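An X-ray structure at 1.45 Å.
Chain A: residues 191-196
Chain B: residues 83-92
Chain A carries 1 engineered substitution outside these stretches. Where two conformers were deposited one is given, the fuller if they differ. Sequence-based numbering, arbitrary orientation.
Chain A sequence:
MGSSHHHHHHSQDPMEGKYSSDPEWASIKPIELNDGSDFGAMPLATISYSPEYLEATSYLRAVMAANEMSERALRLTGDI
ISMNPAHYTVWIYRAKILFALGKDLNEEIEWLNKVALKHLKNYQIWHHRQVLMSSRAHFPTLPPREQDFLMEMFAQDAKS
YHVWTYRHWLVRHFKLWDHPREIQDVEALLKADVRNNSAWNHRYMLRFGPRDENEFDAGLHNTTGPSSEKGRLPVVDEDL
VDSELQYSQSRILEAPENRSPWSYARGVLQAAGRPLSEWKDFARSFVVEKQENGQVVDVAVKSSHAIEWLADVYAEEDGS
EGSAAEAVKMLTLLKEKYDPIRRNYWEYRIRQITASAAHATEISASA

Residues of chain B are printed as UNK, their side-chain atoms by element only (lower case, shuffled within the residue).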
ATOM      1  N   LYS A 191     -20.561 -17.413   3.934  1.00  7.07           N
ATOM      2  CA  LYS A 191     -21.943 -17.502   4.418  1.00  8.16           C
ATOM      3  C   LYS A 191     -22.204 -16.336   5.387  1.00  8.12           C
ATOM      4  O   LYS A 191     -23.280 -15.694   5.318  1.00  9.46           O
ATOM      5  CB  LYS A 191     -22.147 -18.885   5.088  1.00 10.19           C
ATOM      6  CG  LYS A 191     -23.558 -19.040   5.627  1.00 14.54           C
ATOM      7  CD  LYS A 191     -23.781 -20.489   6.092  1.00 18.28           C
ATOM      8  CE  LYS A 191     -25.214 -20.588   6.556  1.00 24.37           C
ATOM      9  NZ  LYS A 191     -25.136 -20.116   7.947  1.00 28.76           N
ATOM     10  N   ALA A 192     -21.256 -16.045   6.298  1.00  7.28           N
ATOM     11  CA  ALA A 192     -21.456 -14.957   7.260  1.00  7.32           C
ATOM     12  C   ALA A 192     -21.474 -13.614   6.526  1.00  6.66           C
ATOM     13  O   ALA A 192     -22.257 -12.735   6.922  1.00  8.26           O
ATOM     14  CB  ALA A 192     -20.316 -14.977   8.297  1.00  9.41           C
ATOM     15  N   ASP A 193     -20.608 -13.439   5.533  1.00  6.09           N
ATOM     16  CA  ASP A 193     -20.580 -12.137   4.808  1.00  5.86           C
ATOM     17  C   ASP A 193     -20.110 -12.433   3.384  1.00  5.27           C
ATOM     18  O   ASP A 193     -18.905 -12.549   3.128  1.00  5.66           O
ATOM     19  CB  ASP A 193     -19.673 -11.112   5.494  1.00  5.78           C
ATOM     20  CG  ASP A 193     -19.765  -9.743   4.872  1.00  6.64           C
ATOM     21  OD1 ASP A 193     -20.372  -9.639   3.781  1.00  7.02           O
ATOM     22  OD2 ASP A 193     -19.220  -8.810   5.492  1.00  7.91           O
ATOM     23  N   VAL A 194     -21.050 -12.567   2.451  1.00  5.55           N
ATOM     24  CA  VAL A 194     -20.726 -12.891   1.067  1.00  5.84           C
ATOM     25  C   VAL A 194     -19.876 -11.788   0.403  1.00  5.88           C
ATOM     26  O   VAL A 194     -19.271 -12.029  -0.658  1.00  6.77           O
ATOM     27  CB  VAL A 194     -22.039 -13.192   0.271  1.00  6.82           C
ATOM     28  CG1 VAL A 194     -22.921 -11.900   0.119  1.00  8.00           C
ATOM     29  CG2 VAL A 194     -21.725 -13.859  -1.070  1.00  8.56           C
ATOM     30  N   ARG A 195     -19.802 -10.635   1.049  1.00  5.36           N
ATOM     31  CA  ARG A 195     -18.977  -9.527   0.523  1.00  5.37           C
ATOM     32  C   ARG A 195     -17.554  -9.514   1.034  1.00  5.53           C
ATOM     33  O   ARG A 195     -16.821  -8.538   0.850  1.00  5.87           O
ATOM     34  CB  ARG A 195     -19.647  -8.176   0.832  1.00  6.37           C
ATOM     35  CG  ARG A 195     -20.998  -8.116   0.095  1.00  9.30           C
ATOM     36  CD  ARG A 195     -21.913  -7.249   0.822  1.00 14.00           C
ATOM     37  NE  ARG A 195     -23.204  -7.029   0.130  1.00 13.86           N
ATOM     38  CZ  ARG A 195     -24.377  -7.199   0.728  1.00 12.58           C
ATOM     39  NH1 ARG A 195     -24.446  -7.645   1.972  1.00 11.27           N
ATOM     40  NH2 ARG A 195     -25.491  -6.879   0.075  1.00 10.66           N
ATOM     41  N   ASN A 196     -17.145 -10.609   1.720  1.00  4.23           N
ATOM     42  CA  ASN A 196     -15.769 -10.662   2.240  1.00  3.35           C
ATOM     43  C   ASN A 196     -14.769 -10.974   1.146  1.00  3.38           C
ATOM     44  O   ASN A 196     -14.544 -12.113   0.793  1.00  3.99           O
ATOM     45  CB  ASN A 196     -15.661 -11.674   3.381  1.00  4.24           C
ATOM     46  CG  ASN A 196     -14.307 -11.674   4.019  1.00  4.46           C
ATOM     47  OD1 ASN A 196     -13.344 -11.166   3.446  1.00  4.64           O
ATOM     48  ND2 ASN A 196     -14.200 -12.276   5.190  1.00  5.36           N
TER
ATOM     49  N   UNK B  83     -29.325  -0.793  -4.335  0.52 21.55           N
ATOM     50  CA  UNK B  83     -29.053  -1.296  -2.984  0.52 21.59           C
ATOM     51  C   UNK B  83     -29.655  -2.674  -2.792  0.52 20.21           C
ATOM     52  O   UNK B  83     -30.867  -2.871  -2.872  0.52 20.49           O
ATOM     53  n   UNK B  83     -28.459   1.947  -2.056  0.52 25.65           N
ATOM     54  n   UNK B  83     -26.973   1.909  -0.520  0.52 25.15           N
ATOM     55  c   UNK B  83     -27.594   0.682  -0.502  0.52 25.26           C
ATOM     56  c   UNK B  83     -27.503   2.645  -1.476  0.52 24.63           C
ATOM     57  c   UNK B  83     -29.551  -0.337  -1.890  0.52 23.46           C
ATOM     58  c   UNK B  83     -28.543   0.701  -1.469  0.52 25.02           C
ATOM     59  N   UNK B  84     -28.767  -3.618  -2.531  1.00 19.01           N
ATOM     60  CA  UNK B  84     -29.099  -5.020  -2.294  1.00 18.24           C
ATOM     61  C   UNK B  84     -29.930  -5.127  -1.021  1.00 20.14           C
ATOM     62  O   UNK B  84     -29.731  -4.381  -0.084  1.00 21.55           O
ATOM     63  c   UNK B  84     -27.830  -5.817  -1.985  1.00 18.33           C
ATOM     64  o   UNK B  84     -27.340  -6.060  -4.365  1.00 21.08           O
ATOM     65  c   UNK B  84     -26.907  -6.102  -3.218  1.00 19.83           C
ATOM     66  o   UNK B  84     -25.710  -6.438  -2.983  1.00 20.52           O
ATOM     67  N   UNK B  85     -30.821  -6.103  -0.946  1.00 20.89           N
ATOM     68  CA  UNK B  85     -31.589  -6.267   0.281  1.00 22.58           C
ATOM     69  C   UNK B  85     -30.813  -6.896   1.415  1.00 20.03           C
ATOM     70  O   UNK B  85     -31.064  -6.639   2.589  1.00 21.70           O
ATOM     71  c   UNK B  85     -34.832  -7.735  -1.253  1.00 29.81           C
ATOM     72  c   UNK B  85     -32.783  -7.172   0.027  1.00 25.71           C
ATOM     73  c   UNK B  85     -33.675  -6.715  -1.104  1.00 28.85           C
ATOM     74  c   UNK B  85     -34.235  -5.302  -0.841  1.00 30.38           C
ATOM     75  N   UNK B  86     -29.853  -7.742   1.071  1.00 17.05           N
ATOM     76  CA  UNK B  86     -29.134  -8.489   2.111  1.00 15.62           C
ATOM     77  C   UNK B  86     -28.199  -7.591   2.916  1.00 13.88           C
ATOM     78  O   UNK B  86     -27.321  -6.939   2.330  1.00 13.89           O
ATOM     79  c   UNK B  86     -28.315  -9.571   1.431  1.00 15.62           C
ATOM     80  c   UNK B  86     -26.389 -11.201   1.579  1.00 16.27           C
ATOM     81  c   UNK B  86     -27.410 -10.373   2.380  1.00 15.62           C
ATOM     82  c   UNK B  86     -28.221 -11.268   3.341  1.00 17.15           C
ATOM     83  N   UNK B  87     -28.330  -7.610   4.239  1.00 13.12           N
ATOM     84  CA  UNK B  87     -27.432  -6.882   5.138  1.00 13.23           C
ATOM     85  C   UNK B  87     -26.345  -7.829   5.669  1.00 12.08           C
ATOM     86  O   UNK B  87     -26.659  -8.935   6.168  1.00 13.50           O
ATOM     87  o   UNK B  87     -27.371  -5.654   7.206  1.00 17.73           O
ATOM     88  c   UNK B  87     -28.228  -6.367   6.335  1.00 15.70           C
ATOM     89  N   UNK B  88     -25.067  -7.429   5.529  1.00 10.27           N
ATOM     90  CA  UNK B  88     -23.965  -8.113   6.191  1.00  9.83           C
ATOM     91  C   UNK B  88     -23.064  -7.090   6.874  1.00  8.95           C
ATOM     92  O   UNK B  88     -23.308  -5.873   6.752  1.00  8.69           O
ATOM     93  o   UNK B  88     -22.520  -8.004   4.242  1.00  9.42           O
ATOM     94  c   UNK B  88     -23.100  -8.903   5.198  1.00  9.43           C
ATOM     95  c   UNK B  88     -23.896 -10.020   4.476  1.00  9.49           C
ATOM     96  N   UNK B  89     -22.031  -7.517   7.594  1.00  8.24           N
ATOM     97  CA  UNK B  89     -21.203  -6.561   8.289  0.53  8.87           C
ATOM     98  C   UNK B  89     -20.604  -5.541   7.315  1.00  8.10           C
ATOM     99  O   UNK B  89     -20.493  -4.364   7.636  1.00  8.13           O
ATOM    100  c   UNK B  89     -20.083  -7.285   9.039  0.53 10.77           C
ATOM    101  c   UNK B  89     -19.127  -6.342   9.751  0.53 13.82           C
ATOM    102  o   UNK B  89     -17.217  -7.824  10.033  0.53 19.44           O
ATOM    103  o   UNK B  89     -18.019  -6.792  11.799  0.53 21.07           O
ATOM    104  c   UNK B  89     -18.049  -7.039  10.575  0.53 18.18           C
ATOM    105  N   UNK B  90     -20.255  -5.997   6.116  1.00  6.69           N
ATOM    106  CA  UNK B  90     -19.710  -5.078   5.101  1.00  6.28           C
ATOM    107  C   UNK B  90     -20.693  -3.949   4.810  1.00  6.06           C
ATOM    108  O   UNK B  90     -20.272  -2.781   4.763  1.00  6.28           O
ATOM    109  c   UNK B  90     -19.400  -5.853   3.757  1.00  5.86           C
ATOM    110  c   UNK B  90     -18.980  -4.923   2.635  1.00  6.51           C
ATOM    111  o   UNK B  90     -18.331  -6.764   4.014  1.00  6.06           O
ATOM    112  N   UNK B  91     -21.982  -4.272   4.589  1.00  6.79           N
ATOM    113  CA  UNK B  91     -22.916  -3.202   4.256  1.00  8.68           C
ATOM    114  C   UNK B  91     -23.235  -2.363   5.454  1.00  8.57           C
ATOM    115  O   UNK B  91     -23.520  -1.165   5.265  1.00  9.43           O
ATOM    116  c   UNK B  91     -24.186  -3.696   3.583  1.00 10.94           C
ATOM    117  o   UNK B  91     -24.836  -4.641   4.436  1.00 10.95           O
ATOM    118  c   UNK B  91     -23.834  -4.348   2.238  1.00 12.58           C
ATOM    119  N   UNK B  92     -23.189  -2.911   6.666  1.00  8.09           N
ATOM    120  CA  UNK B  92     -23.434  -2.082   7.856  1.00 10.21           C
ATOM    121  C   UNK B  92     -22.357  -1.029   7.978  1.00  8.19           C
ATOM    122  O   UNK B  92     -22.651   0.159   8.210  1.00  9.64           O
ATOM    123  c   UNK B  92     -24.358  -4.759  10.488  1.00 28.27           C
ATOM    124  c   UNK B  92     -23.417  -2.946   9.107  1.00 14.27           C
ATOM    125  c   UNK B  92     -24.576  -3.867   9.248  1.00 20.17           C
ATOM    126  o   UNK B  92     -24.228  -4.190  11.605  1.00 31.81           O
ATOM    127  o   UNK B  92     -24.246  -6.003  10.354  1.00 32.04           O
TER
HETATM  128  O   HOH W   1     -22.028 -10.337   8.275  1.00 11.47           O
HETATM  129  O   HOH W   2     -16.989  -9.511   6.989  1.00 25.88           O

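Position 83 has one carbon followed by a five-membered ring of three carbons and two nitrogens, an imidazole; it touches nothing on chain A. It is H83(B). Position 84 carries two carbons, the second bearing two oxygens: a short carboxylate, so D84(B). Its OD2 lies 3.1 Å from NH2 of R195(A), a hydrogen bond within a salt bridge, and negative charge suits this place beside a buried guanidinium.

Position 85 has four carbons forked at the second and points away from chain A; this is L85(B), free of contact with the partner stretch. Position 86 has the same forked four-carbon pattern but points toward chain A, where one branch end packs on V194(A). It is L86(B), with CD2 3.8 Å from CG1 of V194(A), an apolar pairing. Its backbone O accepts from R195(A) twice, 3.0 Å from NH1 and 2.9 Å from NH2, a fork that any residue type could offer.

Position 87, one carbon and one oxygen, is S87(B); its side chain points away and stays clear of chain A. At position 88 a single carbon carries one oxygen and one carbon, the branched hydroxyl of threonine. T88(B) holds the N-cap position before a helix, and its OG1 works both ways: it donates to OD1 of D193(A) at 2.7 Å and accepts from NH1 of R195(A) at 3.0 Å. A hydroxyl can fill both roles at once.

Position 89 has three carbons, the third with two oxygens: E89(B), exposed in the first turn of the helix. Its backbone N donates to water 1 at 2.9 Å, and that water donates to O of A192(A) at 2.8 Å.

Position 90 again shows one carbon carrying an oxygen and a carbon. T90(B) gives D193(A) OD2 two hydrogen bonds, from its OG1 at 2.7 Å and its N at 3.1 Å. Position 91 has the same branched set, and its methyl covers one face of the guanidinium; in T91(B), CG2 is 3.3 Å from CZ of R195(A). Its OG1 accepts from N of T88(B) at 3.0 Å. Position 92, with three carbons and a terminal pair of oxygens, is E92(B), beyond reach of chain A.

The contact works through two charged side chains on a type I turn. D193(A) accepts from the start of the helix while its OD1 also receives N of R195(A) at 3.0 Å. R195(A), the most covered residue, sends its guanidinium edge to D84(B), L86(B) and T88(B). The hydroxyl of T88(B) links the two.

Chain B 83-92: HDLLSTETTE
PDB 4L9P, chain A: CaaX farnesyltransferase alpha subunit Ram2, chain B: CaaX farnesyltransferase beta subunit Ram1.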